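Local coordinates for protein ABC-type amino acid transport system, periplasmic component (Caldanaerobacter subterraneus subsp. tengcongensis MB4, PDB 4YMX) that binds arginine in the cleft between two lobes as the substrate-binding component of an amino acid ABC transporter, probably outside the membrane, at residues A[159-164]-A[189-194]; A[127-132]-A[195-200]. All blocks are in the same frame, centred on the assembly; numbering follows the deposited sequence.

Overall arrangement
Contacts 1 and 2 lie in the same lobe, their centres about 10 Å apart, and they share one five-stranded mixed sheet in which strands 189-193 and 128-133 are antiparallel neighbours. Residues 159-164 pack on one face of that sheet, residues 195-200 on the opposite face. Two main-chain approaches sew the contacts together: D194 N to R127 O at 2.9 Å and I190 O to V131 N at 2.9 Å, both probable hydrogen bonds. In sequence, both segments of contact 1 fall between those of contact 2, and strand 189-193 leads directly into helix 194-201. At that junction E193 meets the bound arginine, whereas the side chain of V129 in contact 2 stays about 12 Å from it.

Contact 1. Residues A[159-164]-A[189-194]; sequences EAAKKI and AIVVED. With ARG (arginine), chain C.
E193 OE1 takes a hydrogen bond from the alpha-amino nitrogen, N, of the bound arginine at 2.8 Å, and Q128 NE2 adds a weak second bond to the same oxygen. E193 OE2 is a longer 3.2 Å from arginine N, so the bond runs chiefly to OE1, with N tilted out of the carboxylate plane. A bend at chi2 (134°) in E193 turns the carboxylate toward the ligand. G106, T108, R113 and Q152 are among the residues that complete the site by further hydrogen bonds.

Between the two protein segments the contact is wholly apolar. V191, on strand 189-193, presents both methyls to A160 and A161 of helix 156-161: CG2 lies 4.2 Å from A161 CB, and CG1 comes to a looser 4.5 Å from A160 CB. With CG1 opposite the backbone N (chi1 176°), the two branches divide between successive alanines. No hydrogen bond joins the segments, and 98 Å² is buried in all. A type I turn runs from A161 to I164 and closes with I164 N to A161 O at 3.0 Å.

Residues 159-164 meet this strand through V191 alone, while A161 also rests on I149 and V151 of the neighbouring strand; two residues along from V191, the buried acid E193 probably offsets the positive charge of the ligand's amino group.

Contact 2. Residues A[127-132]-A[195-200]; sequences RQVVVV and TVAKAY
Packing of a helix on a sheet by apolar side chains alone joins A197 of helix 194-201 to V129 and V131 of strand 128-133, in the second lobe of a fold consistent with the type II periplasmic binding proteins. The evidence is a three-residue cluster: A197 CB approaches V131 CG2 at 3.7 Å and V129 CG2 at 4.1 Å. A197 therefore bears on two methyls from alternate strand residues, which project from the same face, whereas V130 between them points the other way.

The valines reach the alanine by different rotations. V131 holds CG1 opposite its backbone N (chi1 -178°) and leaves CG2 beside that N, where it meets the alanine methyl. In V129 (chi1 -55°) the touching CG2 instead sits between the backbone N and the carbonyl carbon. The V131 and A197 CA atoms are 7.2 Å apart, a spacing consistent with the small alanine side chain. A197 supplies 43 Å² of the 87 Å² buried between the segments, about half. No hydrogen bond crosses. The helix carries its own polar pattern, including Y200 N to V196 O at 3.0 Å, and the strand pairs its main chain with sheet neighbours.

Strand 128-133 runs between strands 189-193 and 207-210, and A197 touches all three by also meeting V192 and I209. Beside it, V131 leans on F179 and L182 of helix 175-183, so the two helices flank one another over this face. Y200 stacks its ring with F179, tying those helices together, and its OH hydrogen-bonds D46 O of strand 46-47, in the other lobe.

Contact 1. Residues A[159-164]-A[189-194]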
loop_
_atom_site.group_PDB
_atom_site.type_symbol
_atom_site.label_atom_id
_atom_site.label_comp_id
_atom_site.label_asym_id
_atom_site.label_seq_id
_atom_site.Cartn_x
_atom_site.Cartn_y
_atom_site.Cartn_z
ATOM N N GLU A 159 -12.223 4.006 1.804
ATOM C CA GLU A 159 -13.452 3.294 2.164
ATOM C C GLU A 159 -13.757 3.411 3.659
ATOM O O GLU A 159 -14.908 3.626 4.063
ATOM C CB GLU A 159 -13.314 1.822 1.778
ATOM C CG GLU A 159 -14.528 0.980 2.080
ATOM C CD GLU A 159 -14.320 -0.480 1.724
ATOM O OE1 GLU A 159 -13.510 -0.768 0.813
ATOM O OE2 GLU A 159 -14.960 -1.338 2.367
ATOM N N ALA A 160 -12.720 3.275 4.481
ATOM C CA ALA A 160 -12.886 3.358 5.927
ATOM C C ALA A 160 -13.318 4.765 6.342
ATOM O O ALA A 160 -14.247 4.936 7.148
ATOM C CB ALA A 160 -11.592 2.950 6.630
ATOM N N ALA A 161 -12.658 5.775 5.785
ATOM C CA ALA A 161 -12.956 7.158 6.157
ATOM C C ALA A 161 -14.355 7.587 5.735
ATOM O O ALA A 161 -14.984 8.406 6.417
ATOM C CB ALA A 161 -11.913 8.105 5.584
ATOM N N LYS A 162 -14.852 7.029 4.631
ATOM C CA LYS A 162 -16.173 7.406 4.114
ATOM C C LYS A 162 -17.301 7.057 5.075
ATOM O O LYS A 162 -18.401 7.603 4.969
ATOM C CB LYS A 162 -16.438 6.755 2.758
ATOM C CG LYS A 162 -15.786 7.455 1.592
ATOM C CD LYS A 162 -16.088 6.707 0.295
ATOM C CE LYS A 162 -15.576 7.453 -0.923
ATOM N NZ LYS A 162 -15.848 6.683 -2.172
ATOM N N LYS A 163 -17.029 6.152 6.006
ATOM C CA LYS A 163 -18.041 5.714 6.965
ATOM C C LYS A 163 -18.153 6.630 8.183
ATOM O O LYS A 163 -19.083 6.499 8.982
ATOM C CB LYS A 163 -17.773 4.270 7.388
ATOM C CG LYS A 163 -17.971 3.290 6.247
ATOM C CD LYS A 163 -17.767 1.849 6.688
ATOM C CE LYS A 163 -16.294 1.533 6.861
ATOM N NZ LYS A 163 -16.074 0.123 7.285
ATOM N N ILE A 164 -17.208 7.557 8.319
ATOM C CA ILE A 164 -17.215 8.491 9.439
ATOM C C ILE A 164 -18.351 9.492 9.254
ATOM O O ILE A 164 -18.468 10.110 8.198
ATOM C CB ILE A 164 -15.880 9.240 9.540
ATOM C CG1 ILE A 164 -14.745 8.262 9.861
ATOM C CG2 ILE A 164 -15.953 10.348 10.584
ATOM C CD1 ILE A 164 -13.353 8.807 9.547
ATOM N N ALA A 189 -6.788 14.727 10.179
ATOM C CA ALA A 189 -6.274 13.381 10.381
ATOM C C ALA A 189 -6.040 12.714 9.039
ATOM O O ALA A 189 -6.557 13.165 8.017
ATOM C CB ALA A 189 -7.263 12.556 11.203
ATOM N N ILE A 190 -5.232 11.659 9.053
ATOM C CA ILE A 190 -5.019 10.805 7.892
ATOM C C ILE A 190 -5.474 9.390 8.248
ATOM O O ILE A 190 -5.274 8.945 9.374
ATOM C CB ILE A 190 -3.523 10.722 7.545
ATOM C CG1 ILE A 190 -2.930 12.106 7.285
ATOM C CG2 ILE A 190 -3.282 9.795 6.354
ATOM C CD1 ILE A 190 -1.400 12.088 7.219
ATOM N N VAL A 191 -6.066 8.670 7.300
ATOM C CA VAL A 191 -6.261 7.232 7.476
ATOM C C VAL A 191 -5.336 6.498 6.522
ATOM O O VAL A 191 -5.349 6.756 5.317
ATOM C CB VAL A 191 -7.723 6.795 7.216
ATOM C CG1 VAL A 191 -7.854 5.279 7.326
ATOM C CG2 VAL A 191 -8.662 7.478 8.205
ATOM N N VAL A 192 -4.520 5.599 7.063
ATOM C CA VAL A 192 -3.474 4.935 6.287
ATOM C C VAL A 192 -3.024 3.705 7.057
ATOM O O VAL A 192 -3.312 3.590 8.243
ATOM C CB VAL A 192 -2.292 5.917 6.012
ATOM C CG1 VAL A 192 -1.507 6.200 7.287
ATOM C CG2 VAL A 192 -1.371 5.399 4.905
ATOM N N GLU A 193 -2.351 2.772 6.388
ATOM C CA GLU A 193 -1.898 1.563 7.053
ATOM C C GLU A 193 -0.818 1.845 8.085
ATOM O O GLU A 193 0.022 2.738 7.908
ATOM C CB GLU A 193 -1.427 0.523 6.035
ATOM C CG GLU A 193 -2.515 -0.443 5.642
ATOM C CD GLU A 193 -2.580 -0.664 4.155
ATOM O OE1 GLU A 193 -3.292 0.093 3.472
ATOM O OE2 GLU A 193 -1.922 -1.606 3.675
ATOM N N ASP A 194 -0.854 1.055 9.152
ATOM C CA ASP A 194 0.029 1.192 10.306
ATOM C C ASP A 194 1.509 1.198 9.937
ATOM O O ASP A 194 2.260 2.081 10.338
ATOM C CB ASP A 194 -0.249 0.034 11.276
ATOM C CG ASP A 194 0.550 0.132 12.567
ATOM O OD1 ASP A 194 0.860 1.255 13.005
ATOM O OD2 ASP A 194 0.852 -0.935 13.150
HETATM N N ARG C . -4.036 -1.464 1.256
HETATM C CA ARG C . -4.804 -0.295 0.752
HETATM C C ARG C . -5.607 -0.671 -0.480
HETATM O O ARG C . -5.458 -1.768 -1.016
HETATM C CB ARG C . -3.858 0.861 0.425
HETATM C CG ARG C . -2.745 0.495 -0.537
HETATM C CD ARG C . -2.010 1.727 -1.039
HETATM N NE ARG C . -0.758 1.362 -1.687
HETATM C CZ ARG C . 0.094 2.231 -2.218
HETATM N NH1 ARG C . -0.157 3.529 -2.193
HETATM N NH2 ARG C . 1.202 1.789 -2.783
HETATM O OXT ARG C . -6.421 0.117 -0.959
#

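Contact 2. Residues A[127-132]-A[195-200]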
loop_
_atom_site.group_PDB
_atom_site.type_symbol
_atom_site.label_atom_id
_atom_site.label_comp_id
_atom_site.label_asym_id
_atom_site.label_seq_id
_atom_site.Cartn_x
_atom_site.Cartn_y
_atom_site.Cartn_z
ATOM N N ARG A 127 -3.213 -3.259 8.727
ATOM C CA ARG A 127 -4.154 -2.655 9.659
ATOM C C ARG A 127 -4.281 -1.162 9.363
ATOM O O ARG A 127 -3.279 -0.477 9.181
ATOM C CB ARG A 127 -3.653 -2.848 11.095
ATOM C CG ARG A 127 -4.532 -2.217 12.172
ATOM C CD ARG A 127 -3.780 -2.079 13.494
ATOM N NE ARG A 127 -3.257 -3.355 13.975
ATOM C CZ ARG A 127 -3.957 -4.224 14.699
ATOM N NH1 ARG A 127 -5.216 -3.960 15.024
ATOM N NH2 ARG A 127 -3.400 -5.360 15.098
ATOM N N GLN A 128 -5.515 -0.665 9.313
ATOM C CA GLN A 128 -5.767 0.770 9.171
ATOM C C GLN A 128 -5.586 1.465 10.508
ATOM O O GLN A 128 -6.027 0.961 11.548
ATOM C CB GLN A 128 -7.198 1.023 8.682
ATOM C CG GLN A 128 -7.502 0.401 7.341
ATOM C CD GLN A 128 -6.603 0.930 6.252
ATOM O OE1 GLN A 128 -6.475 2.143 6.072
ATOM N NE2 GLN A 128 -5.961 0.022 5.522
ATOM N N VAL A 129 -4.949 2.630 10.472
ATOM C CA VAL A 129 -4.831 3.468 11.651
ATOM C C VAL A 129 -5.129 4.917 11.287
ATOM O O VAL A 129 -5.306 5.264 10.123
ATOM C CB VAL A 129 -3.431 3.394 12.294
ATOM C CG1 VAL A 129 -3.046 1.948 12.611
ATOM C CG2 VAL A 129 -2.381 4.070 11.416
ATOM N N VAL A 130 -5.187 5.761 12.305
ATOM C CA VAL A 130 -5.370 7.189 12.117
ATOM C C VAL A 130 -4.085 7.907 12.538
ATOM O O VAL A 130 -3.472 7.561 13.549
ATOM C CB VAL A 130 -6.569 7.686 12.936
ATOM C CG1 VAL A 130 -6.658 9.208 12.890
ATOM C CG2 VAL A 130 -7.864 7.053 12.415
ATOM N N VAL A 131 -3.649 8.872 11.737
ATOM C CA VAL A 131 -2.508 9.706 12.087
ATOM C C VAL A 131 -2.992 11.129 12.364
ATOM O O VAL A 131 -3.793 11.677 11.603
ATOM C CB VAL A 131 -1.451 9.749 10.952
ATOM C CG1 VAL A 131 -0.251 10.595 11.375
ATOM C CG2 VAL A 131 -1.000 8.343 10.576
ATOM N N VAL A 132 -2.519 11.714 13.462
ATOM C CA VAL A 132 -2.851 13.092 13.835
ATOM C C VAL A 132 -1.585 13.780 14.329
ATOM O O VAL A 132 -0.574 13.118 14.569
ATOM C CB VAL A 132 -3.934 13.147 14.950
ATOM C CG1 VAL A 132 -5.239 12.524 14.467
ATOM C CG2 VAL A 132 -3.438 12.471 16.226
ATOM N N THR A 195 1.942 0.207 9.166
ATOM C CA THR A 195 3.366 0.103 8.856
ATOM C C THR A 195 3.853 1.284 8.030
ATOM O O THR A 195 4.992 1.729 8.171
ATOM C CB THR A 195 3.706 -1.203 8.140
ATOM O OG1 THR A 195 2.921 -1.313 6.951
ATOM C CG2 THR A 195 3.442 -2.387 9.059
ATOM N N VAL A 196 2.987 1.786 7.159
ATOM C CA VAL A 196 3.333 2.955 6.365
ATOM C C VAL A 196 3.368 4.234 7.214
ATOM O O VAL A 196 4.284 5.054 7.068
ATOM C CB VAL A 196 2.384 3.090 5.161
ATOM C CG1 VAL A 196 2.685 4.350 4.377
ATOM C CG2 VAL A 196 2.541 1.874 4.248
ATOM N N ALA A 197 2.385 4.398 8.096
ATOM C CA ALA A 197 2.418 5.510 9.044
ATOM C C ALA A 197 3.717 5.509 9.854
ATOM O O ALA A 197 4.328 6.561 10.060
ATOM C CB ALA A 197 1.210 5.467 9.969
ATOM N N LYS A 198 4.142 4.337 10.320
ATOM C CA LYS A 198 5.377 4.268 11.098
ATOM C C LYS A 198 6.573 4.752 10.278
ATOM O O LYS A 198 7.438 5.472 10.777
ATOM C CB LYS A 198 5.614 2.854 11.636
ATOM C CG LYS A 198 4.591 2.389 12.660
ATOM C CD LYS A 198 5.002 1.028 13.205
ATOM C CE LYS A 198 4.039 0.524 14.257
ATOM N NZ LYS A 198 4.420 -0.850 14.717
ATOM N N ALA A 199 6.610 4.382 9.004
ATOM C CA ALA A 199 7.703 4.809 8.144
ATOM C C ALA A 199 7.727 6.329 7.979
ATOM O O ALA A 199 8.779 6.960 8.130
ATOM C CB ALA A 199 7.604 4.125 6.796
ATOM N N TYR A 200 6.575 6.920 7.675
ATOM C CA TYR A 200 6.501 8.372 7.528
ATOM C C TYR A 200 6.844 9.114 8.819
ATOM O O TYR A 200 7.449 10.186 8.775
ATOM C CB TYR A 200 5.120 8.794 7.032
ATOM C CG TYR A 200 4.953 8.748 5.520
ATOM C CD1 TYR A 200 4.442 7.620 4.884
ATOM C CD2 TYR A 200 5.296 9.841 4.734
ATOM C CE1 TYR A 200 4.280 7.581 3.505
ATOM C CE2 TYR A 200 5.146 9.811 3.353
ATOM C CZ TYR A 200 4.634 8.677 2.748
ATOM O OH TYR A 200 4.475 8.651 1.380
#